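Local coordinates for protein trichothecene 3-O-acetyltransferase (Gibberella zeae, PDB 2RKV) that transfers the acetyl group of acetyl coenzyme A to the 3-hydroxyl of trichothecene mycotoxins, and probably lowers their toxicity, at residues A[25-30]-A[395-400]; A[197-202]-A[346-351]; A[227-232]-A[405-410]. All coordinates share one frame; numbering follows the deposited sequence. Where two conformers were deposited one is given.

Contact 1 of 3, residues A[25-30]-A[395-400]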
ATOM      1  N   LEU A  25      -2.303 -12.784   4.654  1.00 10.07           N
ATOM      2  CA  LEU A  25      -1.947 -13.210   5.995  1.00 10.69           C
ATOM      3  C   LEU A  25      -1.882 -14.739   5.992  1.00 10.83           C
ATOM      4  O   LEU A  25      -2.825 -15.404   5.568  1.00 10.67           O
ATOM      5  CB  LEU A  25      -2.994 -12.706   7.009  1.00 10.67           C
ATOM      6  CG  LEU A  25      -2.990 -11.211   7.391  1.00 11.75           C
ATOM      7  CD1 LEU A  25      -3.215 -10.282   6.213  1.00 13.31           C
ATOM      8  CD2 LEU A  25      -4.017 -10.915   8.500  1.00 11.97           C
ATOM      9  N   LEU A  26      -0.748 -15.273   6.438  1.00 10.50           N
ATOM     10  CA  LEU A  26      -0.524 -16.714   6.515  1.00 10.82           C
ATOM     11  C   LEU A  26      -0.659 -17.189   7.955  1.00 10.95           C
ATOM     12  O   LEU A  26      -0.057 -16.615   8.863  1.00 11.14           O
ATOM     13  CB  LEU A  26       0.876 -17.064   5.980  1.00 11.04           C
ATOM     14  CG  LEU A  26       1.347 -18.513   6.165  1.00 12.37           C
ATOM     15  CD1 LEU A  26       0.577 -19.450   5.225  1.00 12.63           C
ATOM     16  CD2 LEU A  26       2.854 -18.619   5.926  1.00 12.72           C
ATOM     17  N   TYR A  27      -1.438 -18.253   8.153  1.00 10.75           N
ATOM     18  CA  TYR A  27      -1.590 -18.892   9.452  1.00 11.02           C
ATOM     19  C   TYR A  27      -1.294 -20.371   9.303  1.00 11.32           C
ATOM     20  O   TYR A  27      -1.724 -20.979   8.312  1.00 10.97           O
ATOM     21  CB  TYR A  27      -3.028 -18.794   9.943  1.00 10.77           C
ATOM     22  CG  TYR A  27      -3.549 -17.396  10.141  1.00  9.86           C
ATOM     23  CD1 TYR A  27      -3.524 -16.805  11.401  1.00  9.74           C
ATOM     24  CD2 TYR A  27      -4.102 -16.683   9.082  1.00 10.01           C
ATOM     25  CE1 TYR A  27      -4.020 -15.529  11.598  1.00  9.56           C
ATOM     26  CE2 TYR A  27      -4.599 -15.398   9.267  1.00 10.38           C
ATOM     27  CZ  TYR A  27      -4.555 -14.832  10.530  1.00  9.06           C
ATOM     28  OH  TYR A  27      -5.051 -13.561  10.742  1.00 10.60           O
ATOM     29  N   PRO A  28      -0.608 -20.968  10.294  1.00 11.97           N
ATOM     30  CA  PRO A  28      -0.519 -22.424  10.278  1.00 12.04           C
ATOM     31  C   PRO A  28      -1.871 -23.034  10.649  1.00 12.11           C
ATOM     32  O   PRO A  28      -2.635 -22.443  11.423  1.00 12.05           O
ATOM     33  CB  PRO A  28       0.514 -22.722  11.372  1.00 12.46           C
ATOM     34  CG  PRO A  28       0.374 -21.608  12.316  1.00 12.91           C
ATOM     35  CD  PRO A  28       0.087 -20.396  11.462  1.00 12.20           C
ATOM     36  N   VAL A  29      -2.151 -24.211  10.087  1.00 11.86           N
ATOM     37  CA  VAL A  29      -3.353 -24.972  10.423  1.00 12.35           C
ATOM     38  C   VAL A  29      -2.884 -26.381  10.731  1.00 12.80           C
ATOM     39  O   VAL A  29      -2.377 -27.079   9.846  1.00 13.15           O
ATOM     40  CB  VAL A  29      -4.375 -24.972   9.264  1.00 12.32           C
ATOM     41  CG1 VAL A  29      -5.535 -25.921   9.564  1.00 12.49           C
ATOM     42  CG2 VAL A  29      -4.892 -23.546   8.986  1.00 11.58           C
ATOM     43  N   SER A  30      -3.044 -26.783  11.988  1.00 13.16           N
ATOM     44  CA  SER A  30      -2.513 -28.061  12.461  0.50 13.21           C
ATOM     45  C   SER A  30      -3.169 -29.274  11.801  1.00 13.13           C
ATOM     46  O   SER A  30      -2.491 -30.254  11.476  1.00 13.72           O
ATOM     47  CB  SER A  30      -2.637 -28.160  13.981  0.50 13.53           C
ATOM     48  OG  SER A  30      -2.087 -29.378  14.447  0.50 13.90           O
ATOM     49  N   GLY A 395      -4.121 -18.595  16.157  1.00 11.21           N
ATOM     50  CA  GLY A 395      -3.104 -17.679  16.673  1.00 11.36           C
ATOM     51  C   GLY A 395      -2.989 -16.484  15.743  1.00 11.19           C
ATOM     52  O   GLY A 395      -3.859 -16.252  14.904  1.00 10.64           O
ATOM     53  N   LYS A 396      -1.918 -15.714  15.905  1.00 11.61           N
ATOM     54  CA  LYS A 396      -1.686 -14.563  15.042  1.00 11.81           C
ATOM     55  C   LYS A 396      -1.023 -14.998  13.731  1.00 11.49           C
ATOM     56  O   LYS A 396      -0.483 -16.115  13.657  1.00 10.99           O
ATOM     57  CB  LYS A 396      -0.823 -13.514  15.757  1.00 12.65           C
ATOM     58  CG  LYS A 396      -1.357 -13.047  17.108  1.00 14.10           C
ATOM     59  CD  LYS A 396      -2.770 -12.496  17.041  1.00 16.31           C
ATOM     60  CE  LYS A 396      -3.167 -11.845  18.372  1.00 19.09           C
ATOM     61  NZ  LYS A 396      -4.627 -11.568  18.400  1.00 21.78           N
ATOM     62  N   PRO A 397      -1.043 -14.121  12.700  1.00 11.18           N
ATOM     63  CA  PRO A 397      -0.371 -14.444  11.441  1.00 11.74           C
ATOM     64  C   PRO A 397       1.085 -14.835  11.653  1.00 11.85           C
ATOM     65  O   PRO A 397       1.774 -14.234  12.485  1.00 12.21           O
ATOM     66  CB  PRO A 397      -0.424 -13.120  10.672  1.00 11.59           C
ATOM     67  CG  PRO A 397      -1.674 -12.470  11.156  1.00 11.76           C
ATOM     68  CD  PRO A 397      -1.683 -12.789  12.640  1.00 11.49           C
ATOM     69  N   GLU A 398       1.527 -15.846  10.910  1.00 12.08           N
ATOM     70  CA  GLU A 398       2.925 -16.256  10.892  1.00 12.11           C
ATOM     71  C   GLU A 398       3.748 -15.290  10.041  1.00 11.79           C
ATOM     72  O   GLU A 398       4.927 -15.031  10.331  1.00 11.53           O
ATOM     73  CB  GLU A 398       3.030 -17.692  10.366  1.00 12.78           C
ATOM     74  CG  GLU A 398       4.437 -18.208  10.222  1.00 13.87           C
ATOM     75  CD  GLU A 398       4.482 -19.718  10.054  1.00 14.66           C
ATOM     76  OE1 GLU A 398       3.691 -20.423  10.716  1.00 16.11           O
ATOM     77  OE2 GLU A 398       5.315 -20.195   9.261  1.00 16.52           O
ATOM     78  N   THR A 399       3.112 -14.765   8.992  1.00 10.88           N
ATOM     79  CA  THR A 399       3.663 -13.675   8.194  1.00 11.12           C
ATOM     80  C   THR A 399       2.541 -12.860   7.549  1.00 10.99           C
ATOM     81  O   THR A 399       1.396 -13.318   7.457  1.00 11.00           O
ATOM     82  CB  THR A 399       4.679 -14.154   7.111  1.00 10.99           C
ATOM     83  OG1 THR A 399       5.432 -13.026   6.628  1.00 12.00           O
ATOM     84  CG2 THR A 399       3.971 -14.838   5.921  1.00 12.26           C
ATOM     85  N   VAL A 400       2.892 -11.653   7.109  1.00 11.08           N
ATOM     86  CA  VAL A 400       1.969 -10.742   6.441  1.00 10.91           C
ATOM     87  C   VAL A 400       2.713 -10.199   5.230  1.00 11.27           C
ATOM     88  O   VAL A 400       3.667  -9.435   5.376  1.00 11.47           O
ATOM     89  CB  VAL A 400       1.554  -9.571   7.361  1.00 11.07           C
ATOM     90  CG1 VAL A 400       0.597  -8.635   6.637  1.00 10.52           C
ATOM     91  CG2 VAL A 400       0.941 -10.101   8.668  1.00 10.74           C
TER
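Leu25, Tyr27 and Pro397 form the apolar centre of this contact. Methyl CD2 of Leu25 lies 3.9 Å from CG of Pro397, and the two side chains run alongside each other. The tyrosine ring takes Pro397 over one face: CA of Pro397 stands 4.2 Å from the ring centroid, 27° off the normal, as a CH-pi contact. Ring atom CG of Pro397 reaches OH of Tyr27 at 3.6 Å. Gly395 O approaches the same ring at its edge, 3.4 Å from CE1 of Tyr27. Beyond this, Leu25 CD1 touches Val400 CG1, and Leu26 CB packs on Thr399 CG2.

Leu25 and Val400 face each other as an antiparallel, non-hydrogen-bonded pair. Leu26 N donates to Thr399 O (3.1 Å), and Glu398 N donates to Leu26 O (2.7 Å). CG of Glu398 is anti to its backbone N (chi1 177°), and the extended chain brings OE1 to 3.7 Å from CD of Pro28. OE2 of Glu398 meets Arg102 in a salt bridge and Tyr106 in a hydrogen bond.

Tyr27 OH hydrogen-bonds to Tyr388 O. Strand 399-401 is the outermost strand of a five-stranded mixed sheet here. It flanks strand 20-28, whose other neighbour is strand 147-155, while helix 98-104 packs on Leu26, Pro28 and Glu398.

Contact 2 of 3, residues A[197-202]-A[346-351]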
ATOM      1  N   PRO A 197     -11.147  19.943   3.750  1.00 15.59           N
ATOM      2  CA  PRO A 197     -11.686  21.272   3.452  1.00 16.01           C
ATOM      3  C   PRO A 197     -10.942  21.911   2.282  1.00 16.16           C
ATOM      4  O   PRO A 197      -9.709  21.893   2.249  1.00 16.04           O
ATOM      5  CB  PRO A 197     -11.425  22.055   4.743  1.00 16.12           C
ATOM      6  CG  PRO A 197     -11.227  21.019   5.802  1.00 17.10           C
ATOM      7  CD  PRO A 197     -10.581  19.862   5.110  1.00 15.59           C
ATOM      8  N   TYR A 198     -11.687  22.458   1.324  1.00 16.47           N
ATOM      9  CA  TYR A 198     -11.066  23.011   0.125  1.00 16.92           C
ATOM     10  C   TYR A 198     -10.450  24.383   0.363  1.00 17.82           C
ATOM     11  O   TYR A 198     -10.815  25.082   1.313  1.00 18.19           O
ATOM     12  CB  TYR A 198     -12.066  23.075  -1.033  1.00 16.84           C
ATOM     13  CG  TYR A 198     -12.641  21.732  -1.427  1.00 16.08           C
ATOM     14  CD1 TYR A 198     -14.021  21.540  -1.490  1.00 16.64           C
ATOM     15  CD2 TYR A 198     -11.806  20.655  -1.729  1.00 16.32           C
ATOM     16  CE1 TYR A 198     -14.561  20.308  -1.851  1.00 16.33           C
ATOM     17  CE2 TYR A 198     -12.332  19.418  -2.086  1.00 15.77           C
ATOM     18  CZ  TYR A 198     -13.707  19.252  -2.144  1.00 15.45           C
ATOM     19  OH  TYR A 198     -14.232  18.041  -2.501  1.00 14.76           O
ATOM     20  N   LEU A 199      -9.501  24.745  -0.495  1.00 18.57           N
ATOM     21  CA  LEU A 199      -8.911  26.077  -0.482  1.00 19.56           C
ATOM     22  C   LEU A 199      -9.820  27.017  -1.265  1.00 20.41           C
ATOM     23  O   LEU A 199     -10.393  26.632  -2.283  1.00 20.50           O
ATOM     24  CB  LEU A 199      -7.496  26.054  -1.080  1.00 19.56           C
ATOM     25  CG  LEU A 199      -6.436  25.181  -0.389  1.00 19.24           C
ATOM     26  CD1 LEU A 199      -5.152  25.141  -1.193  1.00 19.27           C
ATOM     27  CD2 LEU A 199      -6.151  25.636   1.047  1.00 20.09           C
ATOM     28  N   GLU A 200      -9.955  28.246  -0.779  1.00 21.54           N
ATOM     29  CA  GLU A 200     -10.834  29.230  -1.409  1.00 22.27           C
ATOM     30  C   GLU A 200     -10.130  29.914  -2.584  1.00 22.60           C
ATOM     31  O   GLU A 200      -8.941  30.224  -2.498  1.00 23.00           O
ATOM     32  CB  GLU A 200     -11.284  30.266  -0.370  1.00 22.38           C
ATOM     33  N   ASN A 201     -10.869  30.120  -3.679  1.00 23.22           N
ATOM     34  CA  ASN A 201     -10.383  30.818  -4.882  0.50 23.46           C
ATOM     35  C   ASN A 201      -9.057  30.280  -5.408  1.00 23.72           C
ATOM     36  O   ASN A 201      -8.148  31.040  -5.761  1.00 23.98           O
ATOM     37  CB  ASN A 201     -10.300  32.332  -4.639  0.50 23.55           C
ATOM     38  CG  ASN A 201     -11.635  32.933  -4.249  0.50 23.83           C
ATOM     39  OD1 ASN A 201     -12.636  32.759  -4.944  0.50 24.52           O
ATOM     40  ND2 ASN A 201     -11.654  33.643  -3.128  0.50 24.03           N
ATOM     41  N   TYR A 202      -8.958  28.954  -5.458  1.00 23.71           N
ATOM     42  CA  TYR A 202      -7.725  28.281  -5.810  1.00 23.48           C
ATOM     43  C   TYR A 202      -7.762  27.862  -7.266  1.00 24.15           C
ATOM     44  O   TYR A 202      -8.744  27.281  -7.731  1.00 24.74           O
ATOM     45  CB  TYR A 202      -7.538  27.051  -4.915  1.00 22.66           C
ATOM     46  CG  TYR A 202      -6.214  26.329  -5.084  1.00 21.18           C
ATOM     47  CD1 TYR A 202      -5.063  26.784  -4.442  1.00 20.02           C
ATOM     48  CD2 TYR A 202      -6.123  25.180  -5.867  1.00 19.30           C
ATOM     49  CE1 TYR A 202      -3.845  26.113  -4.579  1.00 19.38           C
ATOM     50  CE2 TYR A 202      -4.914  24.508  -6.021  1.00 18.92           C
ATOM     51  CZ  TYR A 202      -3.781  24.978  -5.375  1.00 19.22           C
ATOM     52  OH  TYR A 202      -2.588  24.312  -5.523  1.00 19.73           O
ATOM     53  N   ARG A 346      -0.744  21.047   1.411  1.00 12.95           N
ATOM     54  CA  ARG A 346      -0.523  20.374   0.140  1.00 12.08           C
ATOM     55  C   ARG A 346      -1.707  19.483  -0.209  1.00 12.14           C
ATOM     56  O   ARG A 346      -2.205  19.510  -1.336  1.00 11.79           O
ATOM     57  CB  ARG A 346       0.779  19.572   0.177  1.00 12.04           C
ATOM     58  CG  ARG A 346       2.035  20.471   0.215  1.00 11.86           C
ATOM     59  CD  ARG A 346       3.334  19.673   0.227  1.00 11.74           C
ATOM     60  NE  ARG A 346       3.420  18.806  -0.942  1.00 11.05           N
ATOM     61  CZ  ARG A 346       3.374  17.480  -0.895  1.00 11.81           C
ATOM     62  NH1 ARG A 346       3.286  16.849   0.280  1.00 11.49           N
ATOM     63  NH2 ARG A 346       3.428  16.782  -2.021  1.00 11.81           N
ATOM     64  N   THR A 347      -2.175  18.727   0.779  1.00 11.74           N
ATOM     65  CA  THR A 347      -3.278  17.791   0.580  1.00 11.60           C
ATOM     66  C   THR A 347      -4.569  18.544   0.263  1.00 11.87           C
ATOM     67  O   THR A 347      -5.348  18.126  -0.603  1.00 12.04           O
ATOM     68  CB  THR A 347      -3.426  16.861   1.809  1.00 11.59           C
ATOM     69  OG1 THR A 347      -2.198  16.147   2.000  1.00 10.63           O
ATOM     70  CG2 THR A 347      -4.561  15.854   1.607  1.00 11.33           C
ATOM     71  N   ARG A 348      -4.793  19.667   0.950  1.00 11.94           N
ATOM     72  CA  ARG A 348      -5.949  20.513   0.649  1.00 12.16           C
ATOM     73  C   ARG A 348      -5.868  21.064  -0.777  1.00 12.33           C
ATOM     74  O   ARG A 348      -6.885  21.166  -1.463  1.00 12.10           O
ATOM     75  CB  ARG A 348      -6.084  21.654   1.662  1.00 12.12           C
ATOM     76  CG  ARG A 348      -6.508  21.190   3.044  1.00 12.83           C
ATOM     77  CD  ARG A 348      -6.582  22.369   4.001  1.00 15.42           C
ATOM     78  NE  ARG A 348      -7.690  23.261   3.664  1.00 16.79           N
ATOM     79  CZ  ARG A 348      -7.797  24.531   4.055  1.00 18.62           C
ATOM     80  NH1 ARG A 348      -6.846  25.095   4.790  1.00 19.35           N
ATOM     81  NH2 ARG A 348      -8.855  25.247   3.690  1.00 18.59           N
ATOM     82  N   GLY A 349      -4.657  21.409  -1.214  1.00 12.23           N
ATOM     83  CA  GLY A 349      -4.433  21.895  -2.573  1.00 12.41           C
ATOM     84  C   GLY A 349      -4.757  20.856  -3.631  1.00 12.84           C
ATOM     85  O   GLY A 349      -5.494  21.138  -4.586  1.00 12.60           O
ATOM     86  N   LEU A 350      -4.222  19.648  -3.452  1.00 12.29           N
ATOM     87  CA  LEU A 350      -4.509  18.543  -4.366  1.00 12.14           C
ATOM     88  C   LEU A 350      -6.020  18.251  -4.429  1.00 11.92           C
ATOM     89  O   LEU A 350      -6.592  18.154  -5.522  1.00 12.77           O
ATOM     90  CB  LEU A 350      -3.725  17.286  -3.974  1.00 11.89           C
ATOM     91  CG  LEU A 350      -4.009  16.044  -4.826  1.00 11.57           C
ATOM     92  CD1 LEU A 350      -3.708  16.278  -6.321  1.00 11.63           C
ATOM     93  CD2 LEU A 350      -3.240  14.858  -4.318  1.00 12.25           C
ATOM     94  N   ALA A 351      -6.660  18.143  -3.266  1.00 11.78           N
ATOM     95  CA  ALA A 351      -8.106  17.905  -3.213  1.00 11.60           C
ATOM     96  C   ALA A 351      -8.879  19.018  -3.921  1.00 11.83           C
ATOM     97  O   ALA A 351      -9.808  18.746  -4.670  1.00 11.75           O
ATOM     98  CB  ALA A 351      -8.595  17.724  -1.771  1.00 11.27           C
TER
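The guanidinium of Arg348 lies under Leu199, whose methyl CD2 sits over the centre of one face, 3.6 Å from CZ of Arg348. Two carbonyl oxygens meet the group round its edge. NE of Arg348 donates to Pro197 O at 2.8 Å, with that oxygen in the guanidinium plane. NH2 of Arg348 donates to Tyr198 O at 3.1 Å, in a more bent bond with an N-H...O angle of 145°; this oxygen is tilted somewhat from the plane. Both donors stand above the planes of their carbonyls. Two adjacent carbonyls thus grip one guanidinium and limit its rotation. The arginine chain bends at chi3 (69°), which turns NE back to Pro197 O.

The Tyr198 ring approaches Ala351 obliquely, with CE2 of Tyr198 3.7 Å from Ala351 O and 4.1 Å from Ala351 CB. Tyr198 OH is held by a hydrogen bond to Thr9, and the ring stacks with His355. Leu199 CD1 lies close against the Gly349 backbone, 3.6 Å from CA of Gly349. CE2 of Tyr202 reaches Gly349 O, and OH of Tyr202 hydrogen-bonds to Glu207.

Leu199 N hydrogen-bonds to OG1 of Thr352, one turn beyond Arg348. The side chain of Ala351 is about 13 Å from the bound T-2 toxin. In this BAHD-superfamily acetyltransferase the contact is loop-on-helix packing away from the pocket: the loop that follows helix 182-187 lies along helix 340-356, and an arginine of the helix donates to two consecutive loop carbonyls.

Contact 3 of 3, residues A[227-232]-A[405-410]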
ATOM      1  N   VAL A 227      11.075  -2.827 -20.368  1.00 28.93           N
ATOM      2  CA  VAL A 227      12.249  -3.276 -19.622  1.00 28.57           C
ATOM      3  C   VAL A 227      11.958  -4.567 -18.853  1.00 28.05           C
ATOM      4  O   VAL A 227      10.883  -4.718 -18.276  1.00 29.02           O
ATOM      5  CB  VAL A 227      12.744  -2.186 -18.633  1.00 28.84           C
ATOM      6  N   SER A 228      12.913  -5.494 -18.856  1.00 27.14           N
ATOM      7  CA  SER A 228      12.786  -6.739 -18.097  1.00 25.75           C
ATOM      8  C   SER A 228      13.025  -6.455 -16.611  1.00 24.48           C
ATOM      9  O   SER A 228      14.092  -5.981 -16.221  1.00 24.08           O
ATOM     10  CB  SER A 228      13.766  -7.792 -18.613  1.00 25.96           C
ATOM     11  OG  SER A 228      13.628  -9.006 -17.892  1.00 27.17           O
ATOM     12  N   ALA A 229      12.012  -6.735 -15.792  1.00 22.82           N
ATOM     13  CA  ALA A 229      12.045  -6.375 -14.374  1.00 20.91           C
ATOM     14  C   ALA A 229      11.494  -7.501 -13.505  1.00 19.89           C
ATOM     15  O   ALA A 229      10.933  -8.473 -14.018  1.00 19.31           O
ATOM     16  CB  ALA A 229      11.267  -5.087 -14.147  1.00 20.73           C
ATOM     17  N   SER A 230      11.666  -7.375 -12.191  1.00 18.17           N
ATOM     18  CA  SER A 230      11.139  -8.367 -11.264  1.00 17.40           C
ATOM     19  C   SER A 230      10.771  -7.753  -9.916  1.00 16.21           C
ATOM     20  O   SER A 230      11.075  -6.589  -9.658  1.00 15.70           O
ATOM     21  CB  SER A 230      12.138  -9.517 -11.070  1.00 17.54           C
ATOM     22  OG  SER A 230      13.201  -9.156 -10.205  1.00 18.98           O
ATOM     23  N   TRP A 231      10.103  -8.557  -9.088  1.00 14.96           N
ATOM     24  CA  TRP A 231       9.794  -8.243  -7.691  1.00 14.04           C
ATOM     25  C   TRP A 231      10.641  -9.131  -6.778  1.00 13.97           C
ATOM     26  O   TRP A 231      10.888 -10.297  -7.090  1.00 13.69           O
ATOM     27  CB  TRP A 231       8.318  -8.549  -7.402  1.00 13.31           C
ATOM     28  CG  TRP A 231       7.346  -7.469  -7.762  1.00 12.78           C
ATOM     29  CD1 TRP A 231       6.464  -7.465  -8.807  1.00 12.10           C
ATOM     30  CD2 TRP A 231       7.139  -6.241  -7.054  1.00 11.99           C
ATOM     31  NE1 TRP A 231       5.734  -6.301  -8.803  1.00 12.55           N
ATOM     32  CE2 TRP A 231       6.119  -5.535  -7.729  1.00 11.24           C
ATOM     33  CE3 TRP A 231       7.713  -5.673  -5.902  1.00 12.16           C
ATOM     34  CZ2 TRP A 231       5.669  -4.276  -7.306  1.00 12.54           C
ATOM     35  CZ3 TRP A 231       7.270  -4.416  -5.479  1.00 12.19           C
ATOM     36  CH2 TRP A 231       6.255  -3.734  -6.185  1.00 12.72           C
ATOM     37  N   ALA A 232      11.050  -8.597  -5.631  1.00 13.56           N
ATOM     38  CA  ALA A 232      11.694  -9.396  -4.598  1.00 13.59           C
ATOM     39  C   ALA A 232      11.481  -8.789  -3.219  1.00 13.31           C
ATOM     40  O   ALA A 232      11.482  -7.557  -3.066  1.00 13.95           O
ATOM     41  CB  ALA A 232      13.193  -9.539  -4.869  1.00 13.69           C
ATOM     42  N   PHE A 405       2.728  -9.340  -8.263  1.00 12.47           N
ATOM     43  CA  PHE A 405       1.982  -9.034  -9.470  1.00 12.50           C
ATOM     44  C   PHE A 405       2.974  -8.603 -10.551  1.00 12.66           C
ATOM     45  O   PHE A 405       4.178  -8.885 -10.426  1.00 12.81           O
ATOM     46  CB  PHE A 405       0.853  -8.013  -9.212  1.00 12.39           C
ATOM     47  CG  PHE A 405       1.310  -6.657  -8.710  1.00 12.34           C
ATOM     48  CD1 PHE A 405       1.173  -5.529  -9.519  1.00 13.12           C
ATOM     49  CD2 PHE A 405       1.805  -6.492  -7.410  1.00 11.95           C
ATOM     50  CE1 PHE A 405       1.564  -4.255  -9.066  1.00 12.63           C
ATOM     51  CE2 PHE A 405       2.196  -5.219  -6.942  1.00 13.36           C
ATOM     52  CZ  PHE A 405       2.068  -4.098  -7.780  1.00 11.92           C
ATOM     53  N   GLU A 406       2.489  -7.964 -11.612  1.00 12.93           N
ATOM     54  CA  GLU A 406       3.387  -7.527 -12.680  1.00 13.52           C
ATOM     55  C   GLU A 406       4.469  -6.620 -12.099  1.00 13.58           C
ATOM     56  O   GLU A 406       4.186  -5.803 -11.219  1.00 12.88           O
ATOM     57  CB  GLU A 406       2.627  -6.786 -13.784  1.00 13.59           C
ATOM     58  CG  GLU A 406       1.755  -7.681 -14.672  1.00 15.06           C
ATOM     59  CD  GLU A 406       0.391  -8.017 -14.061  1.00 17.21           C
ATOM     60  OE1 GLU A 406       0.048  -7.471 -12.982  1.00 17.47           O
ATOM     61  OE2 GLU A 406      -0.338  -8.832 -14.671  1.00 17.94           O
ATOM     62  N   PRO A 407       5.717  -6.770 -12.576  1.00 14.13           N
ATOM     63  CA  PRO A 407       6.747  -5.819 -12.180  1.00 14.11           C
ATOM     64  C   PRO A 407       6.346  -4.405 -12.582  1.00 14.51           C
ATOM     65  O   PRO A 407       5.783  -4.200 -13.664  1.00 14.80           O
ATOM     66  CB  PRO A 407       7.974  -6.279 -12.983  1.00 14.68           C
ATOM     67  CG  PRO A 407       7.740  -7.722 -13.221  1.00 14.39           C
ATOM     68  CD  PRO A 407       6.256  -7.820 -13.461  1.00 14.25           C
ATOM     69  N   VAL A 408       6.609  -3.455 -11.692  1.00 14.20           N
ATOM     70  CA  VAL A 408       6.386  -2.041 -11.947  1.00 14.29           C
ATOM     71  C   VAL A 408       7.667  -1.348 -11.510  1.00 14.19           C
ATOM     72  O   VAL A 408       7.908  -1.182 -10.308  1.00 14.06           O
ATOM     73  CB  VAL A 408       5.185  -1.486 -11.132  1.00 14.40           C
ATOM     74  CG1 VAL A 408       4.994   0.006 -11.390  1.00 14.28           C
ATOM     75  CG2 VAL A 408       3.901  -2.256 -11.451  1.00 14.73           C
ATOM     76  N   GLU A 409       8.499  -0.972 -12.479  1.00 13.98           N
ATOM     77  CA  GLU A 409       9.846  -0.493 -12.153  1.00 13.58           C
ATOM     78  C   GLU A 409       9.834   0.645 -11.139  1.00 13.14           C
ATOM     79  O   GLU A 409       9.115   1.632 -11.310  1.00 12.93           O
ATOM     80  CB  GLU A 409      10.615  -0.067 -13.407  1.00 13.99           C
ATOM     81  CG  GLU A 409      12.100   0.127 -13.116  1.00 15.40           C
ATOM     82  CD  GLU A 409      12.892   0.647 -14.295  1.00 17.43           C
ATOM     83  OE1 GLU A 409      12.299   0.901 -15.368  1.00 19.33           O
ATOM     84  OE2 GLU A 409      14.117   0.804 -14.131  1.00 19.91           O
ATOM     85  N   SER A 410      10.628   0.466 -10.080  1.00 12.82           N
ATOM     86  CA  SER A 410      10.857   1.468  -9.030  1.00 12.70           C
ATOM     87  C   SER A 410       9.744   1.575  -7.978  1.00 12.48           C
ATOM     88  O   SER A 410       9.846   2.369  -7.029  1.00 12.06           O
ATOM     89  CB  SER A 410      11.180   2.840  -9.633  1.00 12.78           C
ATOM     90  OG  SER A 410      12.377   2.751 -10.389  1.00 14.43           O
TER
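Trp231 and Phe405 are brought together by their first torsions. CG of Trp231 is anti to its carbonyl carbon (chi1 -84°), which carries the indole toward segment 405-410. CG of Phe405 lies between its backbone N and carbonyl carbon (chi1 61°), and the ring turns back beside the indole. CZ2 of Trp231 lies 3.6 Å from CE2 of Phe405. The five-membered ring of Trp231 is inclined by 40° to the Phe405 ring, neither stacked nor edge-to-face. NE1 of Trp231 stands over one face of Phe405, displaced toward its rim.

NE1 of Trp231 also donates to Glu406 O at 2.9 Å. The oxygen lies near the indole plane, while the donor sits above the plane of the carbonyl. Phe405 O is at the indole edge too, 3.1 Å from CD1 of Trp231.

Strand 229-236 belongs to the seven-stranded mixed sheet, between strands 423-430 and 448-449. Segment 405-410 leads into strand 411-414 of that sheet. In this BAHD-superfamily acyltransferase it passes beside the toxin pocket, with the Val408 side chain about 4 Å from bound T-2. Ser428 of strand 423-430 hydrogen-bonds to both Ser230 O and Val408 N.

At the start of strand 229-236, CB of Ala229 meets CB of Pro407 at 3.7 Å. CG of Pro407 comes 3.4 Å from Ala229 O. The Glu406 carboxylate forms a salt bridge with Lys120.

How the contacts relate
Contact 1 is the most buried of the three, whereas contacts 2 and 3 are only partly buried. No two of them touch. Contacts 1 and 2 lie on opposite sides of the chain's centre, about 43 Å apart between centres. Contact 1 pairs strands of the five-stranded sheet, contact 3 joins a strand of the seven-stranded sheet to a loop, and contact 2 lays a loop on a helix. Main-chain donors bond in contact 1; an arginine serves in contact 2 and an indole in contact 3. Contact 3 is the one beside the toxin. Segments 395-400 and 405-410 are close in sequence, so one stretch of chain serves both sheets.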